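Local coordinates for protein LEOA (Escherichia coli, PDB 4AUR) that probably binds and hydrolyses GTP as a bacterial dynamin of enterotoxigenic Escherichia coli, at residues Met1-Gln6 with Ala72-Val77; Leu130-Ile135 with Val159-Arg164; Arg291-Leu296 with Gln554-Ile559; Gln316-Val321 with Lys523-Phe528. All coordinates share one frame; numbering follows the deposited sequence.

Contact 1 (Met1-Gln6 with Ala72-Val77)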
# COMPACT_ATOMS: atom_id res chain seq x y z
N MSE A 1 -3.55 -40.64 -11.43
CA MSE A 1 -2.30 -39.84 -11.25
C MSE A 1 -1.22 -40.72 -10.69
O MSE A 1 -1.30 -41.13 -9.53
CB MSE A 1 -2.62 -38.67 -10.32
CG MSE A 1 -1.40 -37.79 -10.05
SE MSE A 1 -0.63 -37.08 -11.72
CE MSE A 1 -1.89 -35.58 -12.03
N GLU A 2 -0.21 -41.00 -11.50
CA GLU A 2 0.87 -41.91 -11.12
C GLU A 2 2.19 -41.14 -11.07
O GLU A 2 2.20 -39.93 -11.25
CB GLU A 2 0.90 -43.14 -12.04
CG GLU A 2 1.09 -42.86 -13.52
CD GLU A 2 2.54 -42.97 -13.96
OE1 GLU A 2 3.17 -44.02 -13.70
OE2 GLU A 2 3.05 -42.02 -14.57
N GLN A 3 3.29 -41.83 -10.80
CA GLN A 3 4.51 -41.17 -10.29
C GLN A 3 5.28 -40.36 -11.32
O GLN A 3 5.80 -39.31 -10.99
CB GLN A 3 5.46 -42.16 -9.60
CG GLN A 3 5.95 -43.33 -10.45
CD GLN A 3 5.13 -44.59 -10.26
OE1 GLN A 3 3.91 -44.57 -10.34
NE2 GLN A 3 5.80 -45.68 -9.99
N PHE A 4 5.35 -40.83 -12.56
CA PHE A 4 6.14 -40.16 -13.58
C PHE A 4 5.38 -39.02 -14.21
O PHE A 4 5.99 -38.08 -14.70
CB PHE A 4 6.59 -41.15 -14.66
CG PHE A 4 7.41 -42.27 -14.14
CD1 PHE A 4 8.77 -42.15 -14.03
CD2 PHE A 4 6.81 -43.44 -13.72
CE1 PHE A 4 9.54 -43.17 -13.52
CE2 PHE A 4 7.56 -44.48 -13.21
CZ PHE A 4 8.93 -44.35 -13.11
N LYS A 5 4.06 -39.10 -14.22
CA LYS A 5 3.24 -38.00 -14.72
C LYS A 5 3.21 -36.85 -13.71
O LYS A 5 3.11 -35.69 -14.09
CB LYS A 5 1.81 -38.46 -15.03
CG LYS A 5 0.97 -37.46 -15.82
CD LYS A 5 -0.52 -37.78 -15.74
CE LYS A 5 -1.40 -36.56 -16.00
NZ LYS A 5 -2.85 -36.81 -15.76
N GLN A 6 3.29 -37.19 -12.42
CA GLN A 6 3.26 -36.21 -11.36
C GLN A 6 4.56 -35.48 -11.37
O GLN A 6 4.60 -34.28 -11.18
CB GLN A 6 3.09 -36.88 -10.01
CG GLN A 6 2.91 -35.91 -8.86
CD GLN A 6 1.55 -35.22 -8.85
OE1 GLN A 6 1.46 -34.02 -9.09
NE2 GLN A 6 0.50 -35.99 -8.57
N ALA A 72 7.60 -53.44 -6.93
CA ALA A 72 6.16 -53.40 -6.73
C ALA A 72 5.60 -52.07 -7.12
O ALA A 72 4.57 -52.01 -7.77
CB ALA A 72 5.82 -53.66 -5.27
N TRP A 73 6.28 -51.01 -6.70
CA TRP A 73 5.78 -49.64 -6.80
C TRP A 73 5.84 -49.15 -8.22
O TRP A 73 4.89 -48.55 -8.71
CB TRP A 73 6.62 -48.75 -5.91
CG TRP A 73 6.38 -47.29 -6.08
CD1 TRP A 73 5.26 -46.59 -5.74
CD2 TRP A 73 7.30 -46.35 -6.59
NE1 TRP A 73 5.42 -45.27 -6.01
CE2 TRP A 73 6.67 -45.09 -6.54
CE3 TRP A 73 8.60 -46.44 -7.07
CZ2 TRP A 73 7.30 -43.93 -6.97
CZ3 TRP A 73 9.22 -45.28 -7.52
CH2 TRP A 73 8.57 -44.05 -7.47
N LEU A 74 6.97 -49.40 -8.86
CA LEU A 74 7.18 -49.07 -10.27
C LEU A 74 6.13 -49.73 -11.16
O LEU A 74 5.62 -49.12 -12.12
CB LEU A 74 8.55 -49.54 -10.72
CG LEU A 74 9.67 -48.74 -10.07
CD1 LEU A 74 10.96 -49.50 -10.16
CD2 LEU A 74 9.83 -47.38 -10.71
N GLY A 75 5.87 -51.00 -10.85
CA GLY A 75 4.92 -51.82 -11.58
C GLY A 75 5.51 -53.07 -12.21
O GLY A 75 4.78 -54.00 -12.50
N LYS A 76 6.83 -53.10 -12.42
CA LYS A 76 7.46 -54.19 -13.16
C LYS A 76 8.49 -54.95 -12.34
O LYS A 76 9.25 -54.35 -11.59
CB LYS A 76 8.12 -53.64 -14.43
CG LYS A 76 7.13 -53.22 -15.51
CD LYS A 76 7.49 -53.83 -16.87
CE LYS A 76 8.70 -53.17 -17.51
NZ LYS A 76 8.37 -51.83 -18.06
N VAL A 77 8.51 -56.27 -12.50
CA VAL A 77 9.54 -57.11 -11.90
C VAL A 77 10.88 -56.60 -12.36
O VAL A 77 11.00 -56.11 -13.48
CB VAL A 77 9.38 -58.59 -12.31
CG1 VAL A 77 10.65 -59.41 -12.04
CG2 VAL A 77 8.21 -59.22 -11.58
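The side chain of Gln-3 lies along one face of the Trp-73 indole and ends on that residue's own carbonyl. Its CB starts 3.7 Å from Trp-73 CZ2, above the plane but beyond the rim of the six-membered ring, and CG follows at 3.8 Å from the same CZ2 atom. A first torsion of 58° sets CG between the backbone N and the carbonyl carbon, and a bend at chi2 then lays the amide nearly flat over the indole, the two planes 25° apart. CD passes 4.0 Å from Trp-73 CZ2. At the tip, NE2 stands over the ring centre, 3.6 Å above the plane, and donates to Trp-73 O at 3.3 Å. That bond meets the oxygen from above the carbonyl plane, 48° out of it, while Trp-73 O stays close to the plane of the Gln-3 amide. Beside it, Phe-4 offers its ring edge to Leu-74, CZ to CD2 at 4.0 Å. Glu-2, the N-cap of helix 3-30, accepts from Lys-5 N through OE2. The Trp-73 ring also meets Phe-142 edge-to-face, next to the sheet. The arrangement ties the N-terminal helix to the end of helix 66-74, which follows a P-loop-like sequence in this probable dynamin-type GTPase domain.

Contact 2 (Leu130-Ile135 with Val159-Arg164)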
# COMPACT_ATOMS: atom_id res chain seq x y z
N LEU A 130 29.81 -36.61 -2.05
CA LEU A 130 29.11 -37.14 -3.22
C LEU A 130 27.82 -37.88 -2.89
O LEU A 130 26.77 -37.54 -3.38
CB LEU A 130 30.02 -38.03 -4.03
CG LEU A 130 29.41 -38.70 -5.25
CD1 LEU A 130 29.46 -37.75 -6.43
CD2 LEU A 130 30.19 -39.97 -5.53
N THR A 131 27.89 -38.88 -2.03
CA THR A 131 26.71 -39.69 -1.76
C THR A 131 25.66 -38.87 -0.99
O THR A 131 24.44 -39.07 -1.10
CB THR A 131 27.04 -40.98 -0.99
OG1 THR A 131 27.29 -40.65 0.36
CG2 THR A 131 28.28 -41.65 -1.52
N ARG A 132 26.16 -37.91 -0.22
CA ARG A 132 25.30 -36.93 0.43
C ARG A 132 24.55 -36.05 -0.60
O ARG A 132 23.33 -35.83 -0.48
CB ARG A 132 26.15 -36.07 1.37
CG ARG A 132 26.74 -36.80 2.58
CD ARG A 132 27.80 -35.95 3.26
NE ARG A 132 27.20 -34.75 3.84
CZ ARG A 132 26.78 -34.63 5.09
NH1 ARG A 132 26.93 -35.63 5.95
NH2 ARG A 132 26.20 -33.51 5.48
N ARG A 133 25.26 -35.56 -1.61
CA ARG A 133 24.61 -34.78 -2.67
C ARG A 133 23.55 -35.60 -3.44
O ARG A 133 22.49 -35.10 -3.76
CB ARG A 133 25.64 -34.23 -3.62
CG ARG A 133 25.17 -33.16 -4.61
CD ARG A 133 26.28 -32.75 -5.57
NE ARG A 133 27.59 -32.96 -4.94
CZ ARG A 133 28.68 -33.44 -5.54
NH1 ARG A 133 28.67 -33.73 -6.84
NH2 ARG A 133 29.78 -33.62 -4.84
N TYR A 134 23.83 -36.85 -3.73
CA TYR A 134 22.90 -37.61 -4.55
C TYR A 134 21.64 -37.92 -3.78
O TYR A 134 20.56 -37.91 -4.34
CB TYR A 134 23.55 -38.90 -5.11
CG TYR A 134 24.06 -38.75 -6.52
CD1 TYR A 134 25.26 -38.12 -6.79
CD2 TYR A 134 23.32 -39.21 -7.60
CE1 TYR A 134 25.71 -37.96 -8.08
CE2 TYR A 134 23.76 -39.06 -8.90
CZ TYR A 134 24.96 -38.44 -9.13
OH TYR A 134 25.40 -38.30 -10.43
N ILE A 135 21.76 -38.18 -2.48
CA ILE A 135 20.57 -38.42 -1.68
C ILE A 135 19.85 -37.13 -1.28
O ILE A 135 18.62 -37.10 -1.26
CB ILE A 135 20.88 -39.33 -0.49
CG1 ILE A 135 21.12 -40.74 -1.04
CG2 ILE A 135 19.71 -39.40 0.46
CD1 ILE A 135 21.92 -41.63 -0.12
N VAL A 159 19.36 -43.32 10.21
CA VAL A 159 18.14 -42.55 10.39
C VAL A 159 18.47 -41.09 10.75
O VAL A 159 17.83 -40.19 10.27
CB VAL A 159 17.27 -43.17 11.49
CG1 VAL A 159 16.14 -42.23 11.89
CG2 VAL A 159 16.72 -44.51 11.03
N LYS A 160 19.46 -40.87 11.59
CA LYS A 160 19.88 -39.53 11.95
C LYS A 160 20.48 -38.80 10.76
O LYS A 160 20.28 -37.61 10.57
CB LYS A 160 20.90 -39.59 13.08
CG LYS A 160 21.23 -38.25 13.68
CD LYS A 160 22.15 -38.37 14.88
CE LYS A 160 22.18 -37.07 15.67
NZ LYS A 160 22.31 -37.32 17.14
N TRP A 161 21.25 -39.54 9.98
CA TRP A 161 21.90 -38.99 8.80
C TRP A 161 20.88 -38.46 7.83
O TRP A 161 21.02 -37.39 7.30
CB TRP A 161 22.70 -40.11 8.15
CG TRP A 161 23.45 -39.73 6.95
CD1 TRP A 161 24.34 -38.73 6.82
CD2 TRP A 161 23.40 -40.40 5.69
NE1 TRP A 161 24.84 -38.72 5.56
CE2 TRP A 161 24.27 -39.73 4.84
CE3 TRP A 161 22.67 -41.50 5.19
CZ2 TRP A 161 24.47 -40.12 3.50
CZ3 TRP A 161 22.87 -41.88 3.87
CH2 TRP A 161 23.76 -41.19 3.04
N VAL A 162 19.81 -39.22 7.62
CA VAL A 162 18.77 -38.85 6.68
C VAL A 162 17.91 -37.74 7.21
O VAL A 162 17.61 -36.78 6.50
CB VAL A 162 17.88 -40.06 6.38
CG1 VAL A 162 16.72 -39.66 5.49
CG2 VAL A 162 18.70 -41.12 5.68
N LEU A 163 17.47 -37.88 8.45
CA LEU A 163 16.45 -36.98 8.99
C LEU A 163 17.07 -35.75 9.60
O LEU A 163 16.53 -34.67 9.47
CB LEU A 163 15.61 -37.68 10.04
CG LEU A 163 14.94 -39.00 9.66
CD1 LEU A 163 14.15 -39.52 10.85
CD2 LEU A 163 14.01 -38.86 8.48
N ARG A 164 18.19 -35.89 10.27
CA ARG A 164 18.80 -34.75 10.89
C ARG A 164 19.83 -34.12 9.96
O ARG A 164 19.63 -33.00 9.50
CB ARG A 164 19.42 -35.11 12.23
CG ARG A 164 19.93 -33.90 12.99
CD ARG A 164 18.91 -33.48 14.02
NE ARG A 164 17.76 -32.86 13.37
CZ ARG A 164 16.54 -32.78 13.90
NH1 ARG A 164 16.26 -33.29 15.09
NH2 ARG A 164 15.58 -32.18 13.20
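Trp-161 reaches from helix 159-164 to three residues of helix 130-135, and nearly all the surface shared by the segments is gathered round its indole. The short axes approach to 12.0 Å at a crossing angle of -54°, a separation wide enough for a large side chain to span. With CG anti to the backbone N (chi1 -179°), the ring extends toward the facing helix. The tight part is apolar: Ile-135 CD1 comes 3.7 Å from Trp-161 CH2, the two side chains crossing at about a right angle. Ile-135 also touches Ala-57 of strand 54-60 and Leu-166, which places this end of the contact against the sheet. Thr-131 makes the loose approach, OG1 lying 4.3 Å from Trp-161 CZ2; its hydroxyl is bonded to Val-125 O.

The part at the partly exposed Arg-132 is more accessible to solvent and polar. Arg-132 CG passes 4.0 Å from Trp-161 NE1, and NH1 sits in the indole plane at its edge, 3.8 Å from that NE1. The guanidinium and ring planes are 59° apart, so they form no parallel stack. NH1 is instead engaged by a salt bridge to Asp-165 and a hydrogen bond to Met-126 O, a carbonyl to which Trp-161 NE1 also makes a weak bond. These bonds probably hold the guanidinium beside the indole edge. Both helices flank the mixed sheet, whose neighbouring parallel strands 54-60, 140-146 and 172-177 belong to the alpha/beta architecture of P-loop GTPases of the dynamin family.

Contact 3 (Arg291-Leu296 with Gln554-Ile559)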
# COMPACT_ATOMS: atom_id res chain seq x y z
N ARG A 291 3.68 -2.84 -0.99
CA ARG A 291 3.29 -2.38 0.33
C ARG A 291 3.64 -0.92 0.51
O ARG A 291 2.98 -0.23 1.29
CB ARG A 291 4.02 -3.24 1.35
CG ARG A 291 3.80 -2.96 2.82
CD ARG A 291 4.42 -4.06 3.72
NE ARG A 291 5.79 -3.78 4.17
CZ ARG A 291 6.14 -2.75 4.96
NH1 ARG A 291 5.23 -1.87 5.40
NH2 ARG A 291 7.42 -2.58 5.32
N HIS A 292 4.67 -0.44 -0.19
CA HIS A 292 5.09 0.96 -0.12
C HIS A 292 4.62 1.78 -1.31
O HIS A 292 4.67 3.01 -1.24
CB HIS A 292 6.60 1.05 -0.11
CG HIS A 292 7.21 0.61 1.17
ND1 HIS A 292 6.93 1.22 2.37
CD2 HIS A 292 8.12 -0.35 1.44
CE1 HIS A 292 7.63 0.64 3.33
NE2 HIS A 292 8.35 -0.32 2.79
N LEU A 293 4.23 1.14 -2.40
CA LEU A 293 3.44 1.81 -3.44
C LEU A 293 2.05 2.13 -2.87
O LEU A 293 1.41 3.11 -3.27
CB LEU A 293 3.33 0.96 -4.71
CG LEU A 293 2.59 1.59 -5.90
CD1 LEU A 293 3.10 3.01 -6.17
CD2 LEU A 293 2.61 0.79 -7.19
N ASP A 294 1.55 1.33 -1.94
CA ASP A 294 0.22 1.60 -1.42
C ASP A 294 0.28 2.87 -0.59
O ASP A 294 -0.62 3.70 -0.65
CB ASP A 294 -0.31 0.46 -0.58
CG ASP A 294 -1.78 0.59 -0.34
OD1 ASP A 294 -2.55 0.83 -1.29
OD2 ASP A 294 -2.17 0.46 0.82
N GLU A 295 1.37 3.00 0.16
CA GLU A 295 1.63 4.20 0.91
C GLU A 295 1.70 5.35 -0.08
O GLU A 295 0.97 6.29 0.05
CB GLU A 295 2.91 4.09 1.70
CG GLU A 295 2.79 3.27 2.97
CD GLU A 295 4.15 2.84 3.49
OE1 GLU A 295 5.15 3.21 2.84
OE2 GLU A 295 4.25 2.14 4.54
N LEU A 296 2.56 5.24 -1.09
CA LEU A 296 2.72 6.36 -2.04
C LEU A 296 1.40 6.75 -2.71
O LEU A 296 1.15 7.93 -2.87
CB LEU A 296 3.75 6.07 -3.11
CG LEU A 296 3.95 7.16 -4.15
CD1 LEU A 296 4.35 8.44 -3.46
CD2 LEU A 296 4.99 6.80 -5.17
N GLN A 554 2.54 6.85 -11.59
CA GLN A 554 1.87 6.22 -12.70
C GLN A 554 2.68 5.07 -13.21
O GLN A 554 2.15 3.97 -13.31
CB GLN A 554 1.60 7.18 -13.83
CG GLN A 554 0.29 7.90 -13.70
CD GLN A 554 -0.94 7.03 -13.89
OE1 GLN A 554 -2.00 7.39 -13.42
NE2 GLN A 554 -0.80 5.92 -14.59
N LYS A 555 3.96 5.32 -13.55
CA LYS A 555 4.84 4.28 -14.07
C LYS A 555 4.79 3.13 -13.09
O LYS A 555 4.46 2.04 -13.47
CB LYS A 555 6.28 4.76 -14.35
CG LYS A 555 7.31 4.58 -13.20
CD LYS A 555 8.79 4.79 -13.62
CE LYS A 555 9.79 4.67 -12.45
NZ LYS A 555 11.18 4.29 -12.89
N LEU A 556 5.03 3.39 -11.82
CA LEU A 556 5.04 2.33 -10.82
C LEU A 556 3.74 1.54 -10.74
O LEU A 556 3.77 0.36 -10.44
CB LEU A 556 5.38 2.89 -9.44
CG LEU A 556 6.78 3.45 -9.24
CD1 LEU A 556 6.88 4.08 -7.87
CD2 LEU A 556 7.84 2.40 -9.37
N SER A 557 2.59 2.17 -10.97
CA SER A 557 1.35 1.46 -10.79
C SER A 557 1.12 0.49 -11.94
O SER A 557 0.73 -0.65 -11.73
CB SER A 557 0.17 2.42 -10.66
OG SER A 557 0.01 3.12 -11.88
N LEU A 558 1.37 0.96 -13.15
CA LEU A 558 1.34 0.16 -14.32
C LEU A 558 2.26 -1.02 -14.14
O LEU A 558 1.93 -2.15 -14.52
CB LEU A 558 1.81 0.99 -15.51
CG LEU A 558 1.06 2.27 -15.86
CD1 LEU A 558 1.76 3.02 -16.96
CD2 LEU A 558 -0.35 1.98 -16.32
N ILE A 559 3.43 -0.75 -13.58
CA ILE A 559 4.39 -1.78 -13.26
C ILE A 559 3.90 -2.79 -12.21
O ILE A 559 4.05 -4.00 -12.41
CB ILE A 559 5.75 -1.20 -12.84
CG1 ILE A 559 6.38 -0.45 -14.01
CG2 ILE A 559 6.68 -2.34 -12.46
CD1 ILE A 559 7.69 0.20 -13.67
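Helices 291-296 and 554-559 run roughly antiparallel, with 139° between their directions and 11.0 Å between the short axes, and their nearest CA atoms are those of Leu-293 and Leu-556. Leu-293 carries most of the contact from its side. Its CG is anti to the backbone N (chi1 -177°), which carries it toward the facing helix, where its two methyls find different partners. CD1 meets Leu-556 CB at 4.0 Å. The other branch, CD2, lies against backbone, 3.5 Å from Leu-556 O and 3.9 Å from Ser-557 CA. One turn on, Leu-296 CD2 reaches Leu-556 CD1 at a looser 4.3 Å, so Leu-556 touches both leucines. Leu-418, from a loop, also packs on Leu-556.

Two polar pairs stay within their own helices. His-292 ND1 donates to Glu-295 OE1 at 2.7 Å with an N-H...O angle of 175°; the oxygen lies in the imidazole plane, but the donor approaches from above the carboxylate plane. Ser-557 OG donates to Gln-554 O at 2.7 Å, and Leu-558 N uses the same carbonyl. Across the interface the contact is carried by leucine methyls and backbone, and so probably rests on dispersion and burial of apolar surface rather than on directional bonds.

Contact 4 (Gln316-Val321 with Lys523-Phe528)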
# COMPACT_ATOMS: atom_id res chain seq x y z
N GLN A 316 -15.85 29.03 -3.03
CA GLN A 316 -16.92 29.25 -2.07
C GLN A 316 -16.63 30.50 -1.28
O GLN A 316 -17.51 31.32 -1.09
CB GLN A 316 -17.06 28.06 -1.14
CG GLN A 316 -17.45 26.77 -1.85
CD GLN A 316 -18.82 26.84 -2.49
OE1 GLN A 316 -19.77 27.36 -1.89
NE2 GLN A 316 -18.93 26.33 -3.73
N SER A 317 -15.41 30.61 -0.82
CA SER A 317 -14.90 31.84 -0.27
C SER A 317 -15.28 33.04 -1.13
O SER A 317 -15.96 33.96 -0.66
CB SER A 317 -13.39 31.74 -0.16
OG SER A 317 -13.06 30.85 0.89
N ARG A 318 -14.87 33.02 -2.38
CA ARG A 318 -15.15 34.16 -3.21
C ARG A 318 -16.63 34.42 -3.29
O ARG A 318 -17.05 35.55 -3.23
CB ARG A 318 -14.56 33.99 -4.60
CG ARG A 318 -13.04 33.91 -4.60
CD ARG A 318 -12.45 34.48 -5.85
NE ARG A 318 -11.44 33.58 -6.42
CZ ARG A 318 -10.15 33.86 -6.56
NH1 ARG A 318 -9.63 35.00 -6.16
NH2 ARG A 318 -9.38 32.96 -7.12
N ILE A 319 -17.43 33.37 -3.45
CA ILE A 319 -18.89 33.50 -3.54
C ILE A 319 -19.45 34.13 -2.27
O ILE A 319 -20.40 34.90 -2.33
CB ILE A 319 -19.53 32.13 -3.74
CG1 ILE A 319 -19.47 31.76 -5.21
CG2 ILE A 319 -20.98 32.08 -3.26
CD1 ILE A 319 -19.80 30.31 -5.46
N GLU A 320 -18.87 33.80 -1.13
CA GLU A 320 -19.35 34.33 0.11
C GLU A 320 -19.03 35.83 0.26
O GLU A 320 -19.89 36.62 0.62
CB GLU A 320 -18.78 33.55 1.28
CG GLU A 320 -19.62 33.75 2.51
CD GLU A 320 -19.15 32.95 3.69
OE1 GLU A 320 -18.44 31.93 3.47
OE2 GLU A 320 -19.51 33.36 4.83
N VAL A 321 -17.80 36.21 -0.01
CA VAL A 321 -17.42 37.59 0.04
C VAL A 321 -18.26 38.42 -0.90
O VAL A 321 -18.70 39.51 -0.53
CB VAL A 321 -15.94 37.74 -0.28
CG1 VAL A 321 -15.57 39.19 -0.63
CG2 VAL A 321 -15.13 37.21 0.90
N LYS A 523 -11.25 45.18 -7.38
CA LYS A 523 -10.93 46.20 -6.37
C LYS A 523 -11.46 45.71 -5.07
O LYS A 523 -10.81 45.78 -4.04
CB LYS A 523 -11.59 47.52 -6.71
CG LYS A 523 -11.14 48.14 -8.02
CD LYS A 523 -12.03 49.32 -8.42
CE LYS A 523 -11.57 49.93 -9.74
NZ LYS A 523 -10.13 50.33 -9.67
N MSE A 524 -12.66 45.19 -5.12
CA MSE A 524 -13.34 44.76 -3.93
C MSE A 524 -12.43 43.78 -3.27
O MSE A 524 -11.94 44.00 -2.17
CB MSE A 524 -14.72 44.20 -4.26
CG MSE A 524 -15.50 44.06 -2.97
SE MSE A 524 -15.39 42.20 -2.34
CE MSE A 524 -13.92 42.29 -1.09
N PHE A 525 -12.11 42.72 -3.98
CA PHE A 525 -11.17 41.74 -3.45
C PHE A 525 -9.84 42.33 -3.01
O PHE A 525 -9.36 41.95 -1.96
CB PHE A 525 -10.99 40.58 -4.41
CG PHE A 525 -12.08 39.59 -4.29
CD1 PHE A 525 -12.18 38.82 -3.15
CD2 PHE A 525 -13.01 39.45 -5.29
CE1 PHE A 525 -13.19 37.90 -3.02
CE2 PHE A 525 -14.02 38.53 -5.16
CZ PHE A 525 -14.12 37.76 -4.03
N ALA A 526 -9.28 43.26 -3.77
CA ALA A 526 -7.94 43.77 -3.45
C ALA A 526 -7.88 44.57 -2.15
O ALA A 526 -6.81 44.74 -1.59
CB ALA A 526 -7.39 44.62 -4.59
N PHE A 527 -9.02 45.08 -1.71
CA PHE A 527 -9.12 45.95 -0.56
C PHE A 527 -9.57 45.21 0.70
O PHE A 527 -9.04 45.45 1.79
CB PHE A 527 -10.11 47.08 -0.89
CG PHE A 527 -9.96 48.28 -0.01
CD1 PHE A 527 -9.04 49.28 -0.33
CD2 PHE A 527 -10.74 48.43 1.14
CE1 PHE A 527 -8.90 50.39 0.48
CE2 PHE A 527 -10.61 49.55 1.96
CZ PHE A 527 -9.68 50.53 1.62
N PHE A 528 -10.55 44.32 0.55
CA PHE A 528 -11.14 43.62 1.68
C PHE A 528 -10.69 42.18 1.87
O PHE A 528 -11.02 41.58 2.89
CB PHE A 528 -12.65 43.63 1.55
CG PHE A 528 -13.25 45.01 1.44
CD1 PHE A 528 -13.58 45.72 2.59
CD2 PHE A 528 -13.48 45.59 0.21
CE1 PHE A 528 -14.12 46.98 2.51
CE2 PHE A 528 -14.02 46.86 0.12
CZ PHE A 528 -14.34 47.56 1.28
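This contact belongs to the long helical part of the dynamin-like protein, where helix 521-528 lies across the extended helix 275-343. Short segments 316-321 and 523-528 cross almost perpendicularly, at 97°, with their axes 11.8 Å apart. Phe-525 and Val-321 bring the two together. The ring of Phe-525 enters with its far end leading: CZ lies 3.8 Å from Arg-318 CB, and Arg-318 O sits in the ring plane at the edge, also 3.8 Å from CZ. Arg-318 CG and CD continue past the same ring atom, while the guanidinium plane stands at 90° to the ring. Its NH2 turns to a salt bridge with Glu-536, so the aliphatic part of the arginine serves the phenyl and its charged end serves helix 530-544.

Val-321 packs next to this, at the neighbouring ring atom. Its CG1, anti to the backbone N (chi1 164°), comes 3.6 Å from Phe-525 CE1 and reaches the selenium of selenomethionine Met-524 at 3.5 Å. Bends at chi2 and chi3 of Met-524 bring both SE and CE to that methyl. Val-388 of helix 368-408 packs on Val-321, and Ile-532 packs on both Arg-318 and Phe-525. The chemistry implies apolar cohesion between crossing helices, while the arginine charge is probably balanced by Glu-536.

How the contacts relate
Contacts 1 and 2 lie in the GTPase-like head, on the same side of the chain's centre and with centres about 24 Å apart; contact 4 is on the opposite side, its centre about 87 Å from that of contact 1. Contact 3 sits about 8 Å from the chain's centre. The first three are buried, the fourth partly so. Contacts 3 and 4 share helix 275-343, and contact 4 is nested in the loop closed by contact 3. In the head each contact uses an indole, as platform for a glutamine amide in contact 1, which alone has a hydrogen bond between its segments, and as main packing group in contact 2. Contacts 3 and 4 rest mainly on apolar groups, an arginine's aliphatic part joining in contact 4.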